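Local coordinates for hypothetical UPF0204 protein AF0625 (Archaeoglobus fulgidus, PDB 1YQE) that probably hydrolyses D-aminoacyl-tRNAs, releasing the D-amino acid and free tRNA, as a zinc-dependent deacylase of the DtdA family, at residues V190-G195 and K236-E241; Y107-P112 and H216-Y221; K21-T26 and A169-A174. All blocks are in the same frame, centred on the assembly; numbering follows the deposited sequence.

Interaction 1: residues V190-G195 and K236-E241; sequences VAVGVG and KLSEAE
Val190 and Ala240 meet where a beta-alpha-beta crossover turns back toward its sheet. Helix 228-238, on its way from strand 212-218 to strand 242-245, passes over strand 189-194, which lies between those two strands in the parallel sheet. The helix ends in a Schellman motif with Glu239, at positive phi (63°), as its C-prime residue, and this sharp reversal drops Ala240 onto the strand. Here the packing is close. Ala240 CB sits 3.4 Å from Val190 O and rests on Ala191 CA at 3.9 Å; it also touches one methyl of each flanking valine, CG1 of Val190 and CG2 of Val192. Val190 sends CG1 anti to its backbone N (chi1 -174°), where it comes 3.5 Å from Ser238 O in the last turn of the helix. Val192 CG2 lies 3.7 Å from Ser238 OG, a van der Waals approach of a methyl; the hydroxyl itself is hydrogen-bonded to Ala234 O within its own helix. The other side is loose and open to solvent: the chains of Glu239 and Glu241 lead away from the strand, and Glu239 OE1 forms a salt bridge with Lys111. A single hydrogen bond crosses the contact, from Glu241 N to Val190 O, 3.0 Å long, with an N-H...O angle of 152°.

Interaction 2: residues Y107-P112 and H216-Y221; sequences YSLAKP and HNFAKY
The imidazole of His216 has the Leu109 side chain over one face and the Ala110 carbonyl at its edge. Leu109 CD2 stands 4.1 Å from the ring centroid, 17° off the normal, a CH-pi contact displaced toward the rim, while Leu109 CB approaches His216 NE2 at 3.6 Å. In the plane of the ring, His216 NE2 donates to Ala110 O at 2.7 Å; the donor lies nearly along the C=O axis, and the oxygen is only 11° out of the imidazole plane. Pro112 comes in obliquely, its CD 3.7 Å from His216 NE2, the two side chains crossing at about a right angle. The ring of Phe218 takes the same leucine differently: CD2 of Leu109 arrives at its edge, 3.9 Å from Phe218 CE1, so that the two side chains meet tip to tip. Residues 107-112 belong to the long connection between strand 88-92 and helix 114-125, and they run past the carboxyl end of strand 212-218, an outermost strand of the four-stranded parallel sheet. Alternate residues of that strand, His216 and Phe218, both point toward the loop. The imidazole of His216 is held at both nitrogens, ND1 being hydrogen-bonded to Thr141 OG1. That grip should leave the imidazole little freedom to turn. Leu109 is also packed against Phe230, Ala234 and Leu237 of helix 228-238, and the side chain of Ala110 lies about 13 Å from the bound pyrophosphate.

Interaction 3: residues K21-T26 and A169-A174; sequences KDNLLT and AAEVVA
Asn23 rests its amide on the backbone and first side-chain carbons of Glu171, while its CB meets the methyl of Ala174 at 3.5 Å. With CG anti to the carbonyl carbon (chi1 -74°), the amide carbon comes over the neighbouring helix, 3.7 Å from Glu171 CA. OD1 of Asn23 touches Glu171 CG at 3.4 Å, and the ND2 end lies over the peptide between Ala170 and Glu171. That amide nitrogen is 3.5 Å from Glu171 N, but both are donors and no bond forms; Asn23 ND2 has a weak hydrogen bond to Asn19 O in its own helix instead. The Glu171 chain crosses the asparagine at about a right angle, their amide and carboxylate planes 84° apart, and its OE1 goes to a salt bridge with Arg130. This is helix-on-helix packing above the mixed sheet: the last turn of helix 15-24 lies against helix 167-182, with Leu24 reaching Ile48 of strand 47-51 and Ala170 reaching Ile157 of strand 152-159. An alanine in place of Asn23 would keep the CB contact with Ala174 but would probably open a gap over Glu171 CA and CG and leave Asn19 O without its weak side-chain partner. Ala174, a small residue, lets the helices come close, its CA 5.6 Å from Leu24 CA. Leu24 pushes CD1 to 3.4 Å from Ala174 CB, tighter than usual for two carbons, and both its side-chain torsions lie off the staggered positions, which makes the exact placing of that methyl doubtful.

Interactions 1 and 2 are buried neighbours, their centres 10 Å apart, and they share one parallel sheet: strands 189-194 and 212-218 lie side by side, probably joined by a hydrogen bond from Phe218 N to Gly193 O of 2.9 Å. Each has one hydrogen bond across it, backbone to backbone in interaction 1, ring nitrogen to carbonyl in interaction 2. Helix 228-238 serves both: its end lies on the strand in interaction 1, and its side packs on the loop of interaction 2. Interaction 3 lies on the opposite side of the chain's centre, against the mixed sheet. Buried at Leu24, Ala170 and Ala174 but partly exposed at Asn23 and Glu171, it joins two helices by van der Waals packing without a cross-bond.

Interaction 1: residues V190-G195 and K236-E241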
ATOM      1  N   VAL A 190      -2.527   9.707  10.410  1.00 14.26           N
ATOM      2  CA  VAL A 190      -1.494   9.113   9.567  1.00 12.75           C
ATOM      3  C   VAL A 190      -0.128   9.036  10.237  1.00 13.32           C
ATOM      4  O   VAL A 190       0.360  10.013  10.802  1.00 11.98           O
ATOM      5  CB  VAL A 190      -1.331   9.904   8.246  1.00 13.54           C
ATOM      6  CG1 VAL A 190      -0.354   9.181   7.319  1.00 12.86           C
ATOM      7  CG2 VAL A 190      -2.680  10.085   7.568  1.00 10.87           C
ATOM      8  N   ALA A 191       0.496   7.868  10.160  1.00 11.65           N
ATOM      9  CA  ALA A 191       1.809   7.701  10.756  1.00 10.45           C
ATOM     10  C   ALA A 191       2.769   6.963   9.841  1.00 10.36           C
ATOM     11  O   ALA A 191       2.366   6.300   8.891  1.00 10.13           O
ATOM     12  CB  ALA A 191       1.688   6.934  12.065  1.00 11.93           C
ATOM     13  N   VAL A 192       4.057   7.127  10.121  1.00 11.47           N
ATOM     14  CA  VAL A 192       5.085   6.396   9.416  1.00 11.27           C
ATOM     15  C   VAL A 192       5.481   5.435  10.533  1.00 10.84           C
ATOM     16  O   VAL A 192       5.607   5.847  11.681  1.00 12.64           O
ATOM     17  CB  VAL A 192       6.295   7.278   9.050  1.00 10.64           C
ATOM     18  CG1 VAL A 192       7.496   6.393   8.753  1.00 11.19           C
ATOM     19  CG2 VAL A 192       5.973   8.119   7.822  1.00 11.28           C
ATOM     20  N   GLY A 193       5.651   4.160  10.218  1.00 12.60           N
ATOM     21  CA  GLY A 193       6.010   3.213  11.259  1.00 10.93           C
ATOM     22  C   GLY A 193       7.461   2.805  11.173  1.00 12.18           C
ATOM     23  O   GLY A 193       8.016   2.702  10.080  1.00 12.56           O
ATOM     24  N   VAL A 194       8.074   2.571  12.327  1.00 13.45           N
ATOM     25  CA  VAL A 194       9.474   2.176  12.387  1.00 13.76           C
ATOM     26  C   VAL A 194       9.633   0.990  13.335  1.00 15.00           C
ATOM     27  O   VAL A 194       9.306   1.081  14.518  1.00 15.36           O
ATOM     28  CB  VAL A 194      10.367   3.343  12.884  1.00 16.19           C
ATOM     29  CG1 VAL A 194      11.812   2.873  13.040  1.00 16.00           C
ATOM     30  CG2 VAL A 194      10.309   4.508  11.889  1.00 16.61           C
ATOM     31  N   GLY A 195      10.125  -0.118  12.800  1.00 15.99           N
ATOM     32  CA  GLY A 195      10.334  -1.304  13.609  1.00 17.54           C
ATOM     33  C   GLY A 195       9.450  -2.461  13.193  1.00 18.52           C
ATOM     34  O   GLY A 195       8.456  -2.270  12.490  1.00 20.86           O
ATOM     35  N   LYS A 236       6.970  13.478   5.507  1.00 18.23           N
ATOM     36  CA  LYS A 236       6.396  14.520   4.665  1.00 19.65           C
ATOM     37  C   LYS A 236       5.686  13.932   3.456  1.00 19.01           C
ATOM     38  O   LYS A 236       4.621  14.407   3.055  1.00 21.53           O
ATOM     39  CB  LYS A 236       7.484  15.501   4.216  1.00 19.66           C
ATOM     40  CG  LYS A 236       8.090  16.296   5.353  1.00 21.10           C
ATOM     41  CD  LYS A 236       9.223  17.200   4.873  1.00 25.15           C
ATOM     42  CE  LYS A 236       8.721  18.309   3.961  1.00 23.39           C
ATOM     43  NZ  LYS A 236       9.828  19.217   3.551  1.00 23.01           N
ATOM     44  N   LEU A 237       6.270  12.888   2.878  1.00 19.18           N
ATOM     45  CA  LEU A 237       5.685  12.229   1.717  1.00 19.35           C
ATOM     46  C   LEU A 237       4.357  11.567   2.100  1.00 18.20           C
ATOM     47  O   LEU A 237       3.387  11.604   1.345  1.00 18.08           O
ATOM     48  CB  LEU A 237       6.660  11.175   1.179  1.00 19.42           C
ATOM     49  CG  LEU A 237       6.416  10.630  -0.227  1.00 20.68           C
ATOM     50  CD1 LEU A 237       6.490  11.770  -1.234  1.00 19.19           C
ATOM     51  CD2 LEU A 237       7.461   9.565  -0.551  1.00 18.15           C
ATOM     52  N   SER A 238       4.324  10.967   3.284  1.00 18.30           N
ATOM     53  CA  SER A 238       3.129  10.293   3.779  1.00 17.11           C
ATOM     54  C   SER A 238       2.087  11.266   4.318  1.00 16.77           C
ATOM     55  O   SER A 238       0.941  10.885   4.536  1.00 18.43           O
ATOM     56  CB  SER A 238       3.504   9.314   4.897  1.00 18.65           C
ATOM     57  OG  SER A 238       4.437   8.343   4.449  1.00 17.30           O
ATOM     58  N   GLU A 239       2.488  12.517   4.523  1.00 19.01           N
ATOM     59  CA  GLU A 239       1.608  13.544   5.083  1.00 19.30           C
ATOM     60  C   GLU A 239       1.232  13.101   6.498  1.00 19.48           C
ATOM     61  O   GLU A 239       0.134  13.362   6.994  1.00 16.27           O
ATOM     62  CB  GLU A 239       0.364  13.744   4.195  1.00 19.51           C
ATOM     63  CG  GLU A 239       0.740  14.210   2.781  1.00 23.45           C
ATOM     64  CD  GLU A 239      -0.445  14.609   1.909  1.00 25.79           C
ATOM     65  OE1 GLU A 239      -0.262  14.663   0.673  1.00 25.63           O
ATOM     66  OE2 GLU A 239      -1.544  14.881   2.441  1.00 24.47           O
ATOM     67  N   ALA A 240       2.186  12.440   7.148  1.00 17.90           N
ATOM     68  CA  ALA A 240       2.010  11.930   8.498  1.00 18.23           C
ATOM     69  C   ALA A 240       2.193  12.989   9.570  1.00 18.48           C
ATOM     70  O   ALA A 240       2.981  13.924   9.414  1.00 19.07           O
ATOM     71  CB  ALA A 240       2.988  10.793   8.749  1.00 14.12           C
ATOM     72  N   GLU A 241       1.456  12.832  10.663  1.00 17.41           N
ATOM     73  CA  GLU A 241       1.566  13.746  11.792  1.00 20.43           C
ATOM     74  C   GLU A 241       2.183  12.984  12.957  1.00 17.48           C
ATOM     75  O   GLU A 241       2.335  13.526  14.050  1.00 18.95           O
ATOM     76  CB  GLU A 241       0.188  14.275  12.205  1.00 22.93           C
ATOM     77  CG  GLU A 241      -0.421  15.286  11.244  1.00 29.70           C
ATOM     78  CD  GLU A 241       0.497  16.473  10.979  1.00 35.11           C
ATOM     79  OE1 GLU A 241       1.138  16.969  11.933  1.00 36.34           O
ATOM     80  OE2 GLU A 241       0.571  16.919   9.812  1.00 40.43           O
TER

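Interaction 2: residues Y107-P112 and H216-Y221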
ATOM      1  N   TYR A 107      17.138   4.444  -1.607  1.00 17.64           N
ATOM      2  CA  TYR A 107      16.668   5.574  -0.815  1.00 18.62           C
ATOM      3  C   TYR A 107      15.632   6.446  -1.509  1.00 19.37           C
ATOM      4  O   TYR A 107      15.677   7.672  -1.408  1.00 19.59           O
ATOM      5  CB  TYR A 107      17.863   6.433  -0.396  1.00 17.36           C
ATOM      6  CG  TYR A 107      18.858   5.672   0.451  1.00 17.20           C
ATOM      7  CD1 TYR A 107      18.583   5.379   1.788  1.00 17.38           C
ATOM      8  CD2 TYR A 107      20.050   5.199  -0.097  1.00 17.08           C
ATOM      9  CE1 TYR A 107      19.468   4.630   2.559  1.00 16.63           C
ATOM     10  CE2 TYR A 107      20.941   4.447   0.667  1.00 16.47           C
ATOM     11  CZ  TYR A 107      20.643   4.168   1.991  1.00 18.07           C
ATOM     12  OH  TYR A 107      21.518   3.424   2.753  1.00 18.88           O
ATOM     13  N   SER A 108      14.702   5.808  -2.210  1.00 20.44           N
ATOM     14  CA  SER A 108      13.639   6.519  -2.911  1.00 20.30           C
ATOM     15  C   SER A 108      12.314   5.881  -2.493  1.00 18.13           C
ATOM     16  O   SER A 108      12.198   4.659  -2.426  1.00 16.99           O
ATOM     17  CB  SER A 108      13.838   6.406  -4.423  1.00 21.64           C
ATOM     18  OG  SER A 108      12.932   7.244  -5.117  1.00 25.20           O
ATOM     19  N   LEU A 109      11.321   6.714  -2.212  1.00 16.65           N
ATOM     20  CA  LEU A 109      10.021   6.233  -1.763  1.00 15.02           C
ATOM     21  C   LEU A 109       8.877   6.687  -2.660  1.00 16.28           C
ATOM     22  O   LEU A 109       8.888   7.802  -3.171  1.00 15.88           O
ATOM     23  CB  LEU A 109       9.759   6.735  -0.340  1.00 15.58           C
ATOM     24  CG  LEU A 109      10.756   6.369   0.768  1.00 15.65           C
ATOM     25  CD1 LEU A 109      10.454   7.180   2.027  1.00 15.71           C
ATOM     26  CD2 LEU A 109      10.670   4.872   1.047  1.00 13.56           C
ATOM     27  N   ALA A 110       7.888   5.819  -2.845  1.00 14.99           N
ATOM     28  CA  ALA A 110       6.727   6.172  -3.649  1.00 14.41           C
ATOM     29  C   ALA A 110       5.755   6.923  -2.745  1.00 13.15           C
ATOM     30  O   ALA A 110       5.755   6.742  -1.528  1.00 13.01           O
ATOM     31  CB  ALA A 110       6.066   4.915  -4.207  1.00 15.45           C
ATOM     32  N   LYS A 111       4.940   7.786  -3.338  1.00 13.59           N
ATOM     33  CA  LYS A 111       3.957   8.544  -2.580  1.00 14.37           C
ATOM     34  C   LYS A 111       2.866   7.584  -2.088  1.00 13.25           C
ATOM     35  O   LYS A 111       2.221   6.917  -2.886  1.00 14.01           O
ATOM     36  CB  LYS A 111       3.340   9.622  -3.482  1.00 12.93           C
ATOM     37  CG  LYS A 111       2.209  10.449  -2.867  1.00 16.71           C
ATOM     38  CD  LYS A 111       2.710  11.445  -1.845  1.00 17.54           C
ATOM     39  CE  LYS A 111       1.629  12.472  -1.514  1.00 16.95           C
ATOM     40  NZ  LYS A 111       2.087  13.476  -0.519  1.00 17.07           N
ATOM     41  N   PRO A 112       2.661   7.488  -0.765  1.00 13.01           N
ATOM     42  CA  PRO A 112       1.623   6.581  -0.253  1.00 13.17           C
ATOM     43  C   PRO A 112       0.213   7.162  -0.368  1.00 15.08           C
ATOM     44  O   PRO A 112       0.039   8.328  -0.713  1.00 11.50           O
ATOM     45  CB  PRO A 112       2.035   6.369   1.202  1.00 15.29           C
ATOM     46  CG  PRO A 112       2.658   7.679   1.563  1.00 16.97           C
ATOM     47  CD  PRO A 112       3.485   8.023   0.334  1.00 12.74           C
ATOM     48  N   HIS A 216       4.311   4.970   5.089  1.00 15.90           N
ATOM     49  CA  HIS A 216       5.431   4.051   4.932  1.00 14.84           C
ATOM     50  C   HIS A 216       5.702   3.354   6.257  1.00 14.18           C
ATOM     51  O   HIS A 216       5.279   3.826   7.316  1.00 11.57           O
ATOM     52  CB  HIS A 216       6.670   4.809   4.448  1.00 15.40           C
ATOM     53  CG  HIS A 216       6.664   5.067   2.974  1.00 14.65           C
ATOM     54  ND1 HIS A 216       6.832   4.062   2.047  1.00 14.23           N
ATOM     55  CD2 HIS A 216       6.444   6.201   2.265  1.00 16.52           C
ATOM     56  CE1 HIS A 216       6.716   4.562   0.831  1.00 14.58           C
ATOM     57  NE2 HIS A 216       6.478   5.858   0.935  1.00 12.84           N
ATOM     58  N   ASN A 217       6.380   2.217   6.177  1.00 12.92           N
ATOM     59  CA  ASN A 217       6.728   1.414   7.346  1.00 14.79           C
ATOM     60  C   ASN A 217       8.100   0.825   7.074  1.00 13.43           C
ATOM     61  O   ASN A 217       8.344   0.304   5.990  1.00 14.12           O
ATOM     62  CB  ASN A 217       5.727   0.273   7.542  1.00 15.45           C
ATOM     63  CG  ASN A 217       4.569   0.654   8.440  1.00 16.47           C
ATOM     64  OD1 ASN A 217       4.772   1.097   9.568  1.00 18.67           O
ATOM     65  ND2 ASN A 217       3.343   0.464   7.952  1.00 18.48           N
ATOM     66  N   PHE A 218       8.994   0.907   8.053  1.00 14.03           N
ATOM     67  CA  PHE A 218      10.338   0.385   7.868  1.00 13.87           C
ATOM     68  C   PHE A 218      10.683  -0.735   8.849  1.00 13.79           C
ATOM     69  O   PHE A 218      10.655  -0.555  10.070  1.00 16.04           O
ATOM     70  CB  PHE A 218      11.333   1.536   7.968  1.00 11.68           C
ATOM     71  CG  PHE A 218      11.061   2.635   6.982  1.00 10.50           C
ATOM     72  CD1 PHE A 218      11.183   2.401   5.616  1.00 11.78           C
ATOM     73  CD2 PHE A 218      10.624   3.880   7.411  1.00 10.34           C
ATOM     74  CE1 PHE A 218      10.866   3.395   4.690  1.00 13.19           C
ATOM     75  CE2 PHE A 218      10.307   4.884   6.491  1.00  9.32           C
ATOM     76  CZ  PHE A 218      10.426   4.638   5.134  1.00 11.84           C
ATOM     77  N   ALA A 219      11.004  -1.897   8.291  1.00 15.43           N
ATOM     78  CA  ALA A 219      11.341  -3.077   9.077  1.00 15.52           C
ATOM     79  C   ALA A 219      12.664  -2.938   9.808  1.00 16.70           C
ATOM     80  O   ALA A 219      13.509  -2.112   9.455  1.00 16.29           O
ATOM     81  CB  ALA A 219      11.393  -4.299   8.173  1.00 14.89           C
ATOM     82  N   LYS A 220      12.839  -3.766  10.830  1.00 15.40           N
ATOM     83  CA  LYS A 220      14.063  -3.764  11.612  1.00 15.33           C
ATOM     84  C   LYS A 220      15.301  -3.971  10.739  1.00 13.25           C
ATOM     85  O   LYS A 220      16.374  -3.469  11.070  1.00 14.05           O
ATOM     86  CB  LYS A 220      13.989  -4.848  12.699  1.00 17.26           C
ATOM     87  CG  LYS A 220      15.327  -5.204  13.323  1.00 21.81           C
ATOM     88  CD  LYS A 220      15.158  -6.006  14.607  1.00 25.43           C
ATOM     89  CE  LYS A 220      16.399  -6.841  14.898  1.00 28.08           C
ATOM     90  NZ  LYS A 220      17.654  -6.048  14.780  1.00 28.45           N
ATOM     91  N   TYR A 221      15.170  -4.692   9.626  1.00 14.06           N
ATOM     92  CA  TYR A 221      16.343  -4.923   8.775  1.00 15.85           C
ATOM     93  C   TYR A 221      16.836  -3.657   8.067  1.00 17.55           C
ATOM     94  O   TYR A 221      17.908  -3.651   7.462  1.00 16.79           O
ATOM     95  CB  TYR A 221      16.086  -6.062   7.762  1.00 18.07           C
ATOM     96  CG  TYR A 221      15.068  -5.791   6.671  1.00 20.34           C
ATOM     97  CD1 TYR A 221      15.349  -4.906   5.630  1.00 21.17           C
ATOM     98  CD2 TYR A 221      13.826  -6.434   6.671  1.00 21.00           C
ATOM     99  CE1 TYR A 221      14.423  -4.664   4.617  1.00 23.80           C
ATOM    100  CE2 TYR A 221      12.890  -6.199   5.658  1.00 22.80           C
ATOM    101  CZ  TYR A 221      13.197  -5.310   4.634  1.00 23.50           C
ATOM    102  OH  TYR A 221      12.286  -5.058   3.628  1.00 24.21           O
TER

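Interaction 3: residues K21-T26 and A169-A174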
ATOM      1  N   LYS A  21      -8.860  -7.749 -11.811  1.00 26.04           N
ATOM      2  CA  LYS A  21      -9.358  -6.917 -12.900  1.00 28.01           C
ATOM      3  C   LYS A  21     -10.711  -7.406 -13.404  1.00 28.35           C
ATOM      4  O   LYS A  21     -11.647  -6.619 -13.541  1.00 28.67           O
ATOM      5  CB  LYS A  21      -8.374  -6.910 -14.070  1.00 28.14           C
ATOM      6  CG  LYS A  21      -8.820  -6.007 -15.206  1.00 28.72           C
ATOM      7  CD  LYS A  21      -8.044  -6.268 -16.487  1.00 32.25           C
ATOM      8  CE  LYS A  21      -8.394  -7.623 -17.081  1.00 33.81           C
ATOM      9  NZ  LYS A  21      -7.658  -7.867 -18.350  1.00 33.62           N
ATOM     10  N   ASP A  22     -10.810  -8.704 -13.687  1.00 29.15           N
ATOM     11  CA  ASP A  22     -12.066  -9.267 -14.179  1.00 29.80           C
ATOM     12  C   ASP A  22     -13.238  -8.973 -13.247  1.00 29.85           C
ATOM     13  O   ASP A  22     -14.349  -8.710 -13.705  1.00 30.01           O
ATOM     14  CB  ASP A  22     -11.945 -10.781 -14.382  1.00 30.89           C
ATOM     15  CG  ASP A  22     -11.016 -11.145 -15.526  1.00 33.23           C
ATOM     16  OD1 ASP A  22     -11.068 -10.469 -16.575  1.00 33.11           O
ATOM     17  OD2 ASP A  22     -10.244 -12.116 -15.382  1.00 35.45           O
ATOM     18  N   ASN A  23     -12.997  -9.021 -11.941  1.00 29.86           N
ATOM     19  CA  ASN A  23     -14.057  -8.752 -10.974  1.00 28.67           C
ATOM     20  C   ASN A  23     -14.423  -7.271 -10.940  1.00 28.18           C
ATOM     21  O   ASN A  23     -15.598  -6.914 -10.853  1.00 26.74           O
ATOM     22  CB  ASN A  23     -13.634  -9.237  -9.586  1.00 30.14           C
ATOM     23  CG  ASN A  23     -13.666 -10.751  -9.466  1.00 31.67           C
ATOM     24  OD1 ASN A  23     -14.737 -11.363  -9.493  1.00 32.62           O
ATOM     25  ND2 ASN A  23     -12.495 -11.363  -9.345  1.00 30.95           N
ATOM     26  N   LEU A  24     -13.408  -6.414 -11.019  1.00 28.20           N
ATOM     27  CA  LEU A  24     -13.598  -4.965 -11.013  1.00 27.49           C
ATOM     28  C   LEU A  24     -14.407  -4.528 -12.238  1.00 28.45           C
ATOM     29  O   LEU A  24     -15.168  -3.559 -12.184  1.00 29.48           O
ATOM     30  CB  LEU A  24     -12.231  -4.268 -11.022  1.00 25.60           C
ATOM     31  CG  LEU A  24     -11.706  -3.476  -9.812  1.00 26.94           C
ATOM     32  CD1 LEU A  24     -12.193  -4.066  -8.508  1.00 26.42           C
ATOM     33  CD2 LEU A  24     -10.184  -3.460  -9.859  1.00 23.12           C
ATOM     34  N   LEU A  25     -14.241  -5.255 -13.338  1.00 28.18           N
ATOM     35  CA  LEU A  25     -14.933  -4.949 -14.585  1.00 27.18           C
ATOM     36  C   LEU A  25     -16.447  -5.146 -14.534  1.00 29.09           C
ATOM     37  O   LEU A  25     -17.167  -4.612 -15.375  1.00 28.31           O
ATOM     38  CB  LEU A  25     -14.352  -5.795 -15.719  1.00 25.11           C
ATOM     39  CG  LEU A  25     -12.948  -5.416 -16.194  1.00 25.12           C
ATOM     40  CD1 LEU A  25     -12.397  -6.513 -17.105  1.00 21.00           C
ATOM     41  CD2 LEU A  25     -13.001  -4.074 -16.915  1.00 22.72           C
ATOM     42  N   THR A  26     -16.933  -5.912 -13.562  1.00 29.24           N
ATOM     43  CA  THR A  26     -18.370  -6.145 -13.450  1.00 30.91           C
ATOM     44  C   THR A  26     -19.046  -5.128 -12.537  1.00 30.93           C
ATOM     45  O   THR A  26     -20.275  -5.075 -12.455  1.00 31.48           O
ATOM     46  CB  THR A  26     -18.671  -7.548 -12.906  1.00 31.46           C
ATOM     47  OG1 THR A  26     -18.161  -7.661 -11.573  1.00 32.30           O
ATOM     48  CG2 THR A  26     -18.023  -8.606 -13.782  1.00 30.89           C
ATOM     49  N   ALA A 169     -10.812 -15.169  -3.889  1.00 23.47           N
ATOM     50  CA  ALA A 169      -9.896 -14.296  -3.169  1.00 23.69           C
ATOM     51  C   ALA A 169      -9.817 -12.973  -3.930  1.00 21.93           C
ATOM     52  O   ALA A 169      -9.846 -11.897  -3.330  1.00 20.43           O
ATOM     53  CB  ALA A 169      -8.503 -14.937  -3.071  1.00 21.67           C
ATOM     54  N   ALA A 170      -9.736 -13.063  -5.256  1.00 21.71           N
ATOM     55  CA  ALA A 170      -9.652 -11.874  -6.102  1.00 22.18           C
ATOM     56  C   ALA A 170     -10.950 -11.078  -6.055  1.00 22.55           C
ATOM     57  O   ALA A 170     -10.938  -9.852  -6.153  1.00 20.79           O
ATOM     58  CB  ALA A 170      -9.344 -12.274  -7.539  1.00 20.93           C
ATOM     59  N   GLU A 171     -12.063 -11.788  -5.905  1.00 21.07           N
ATOM     60  CA  GLU A 171     -13.378 -11.165  -5.851  1.00 21.53           C
ATOM     61  C   GLU A 171     -13.529 -10.394  -4.534  1.00 21.16           C
ATOM     62  O   GLU A 171     -14.128  -9.316  -4.496  1.00 18.79           O
ATOM     63  CB  GLU A 171     -14.455 -12.252  -5.982  1.00 24.31           C
ATOM     64  CG  GLU A 171     -15.848 -11.755  -6.337  1.00 26.54           C
ATOM     65  CD  GLU A 171     -16.531 -11.056  -5.186  1.00 30.09           C
ATOM     66  OE1 GLU A 171     -16.363 -11.509  -4.034  1.00 30.15           O
ATOM     67  OE2 GLU A 171     -17.248 -10.064  -5.435  1.00 31.98           O
ATOM     68  N   VAL A 172     -12.978 -10.950  -3.457  1.00 18.38           N
ATOM     69  CA  VAL A 172     -13.038 -10.294  -2.161  1.00 18.20           C
ATOM     70  C   VAL A 172     -12.192  -9.025  -2.199  1.00 17.71           C
ATOM     71  O   VAL A 172     -12.602  -7.984  -1.686  1.00 16.83           O
ATOM     72  CB  VAL A 172     -12.541 -11.233  -1.035  1.00 17.97           C
ATOM     73  CG1 VAL A 172     -12.364 -10.459   0.261  1.00 17.56           C
ATOM     74  CG2 VAL A 172     -13.550 -12.357  -0.824  1.00 17.25           C
ATOM     75  N   VAL A 173     -11.018  -9.109  -2.818  1.00 16.51           N
ATOM     76  CA  VAL A 173     -10.140  -7.951  -2.929  1.00 17.18           C
ATOM     77  C   VAL A 173     -10.813  -6.866  -3.768  1.00 19.13           C
ATOM     78  O   VAL A 173     -10.769  -5.683  -3.421  1.00 17.63           O
ATOM     79  CB  VAL A 173      -8.797  -8.317  -3.601  1.00 17.76           C
ATOM     80  CG1 VAL A 173      -8.045  -7.037  -4.008  1.00 16.52           C
ATOM     81  CG2 VAL A 173      -7.949  -9.138  -2.647  1.00 16.85           C
ATOM     82  N   ALA A 174     -11.434  -7.277  -4.871  1.00 18.27           N
ATOM     83  CA  ALA A 174     -12.111  -6.335  -5.757  1.00 19.58           C
ATOM     84  C   ALA A 174     -13.216  -5.591  -5.018  1.00 19.00           C
ATOM     85  O   ALA A 174     -13.369  -4.382  -5.181  1.00 19.81           O
ATOM     86  CB  ALA A 174     -12.683  -7.061  -6.968  1.00 20.45           C
TER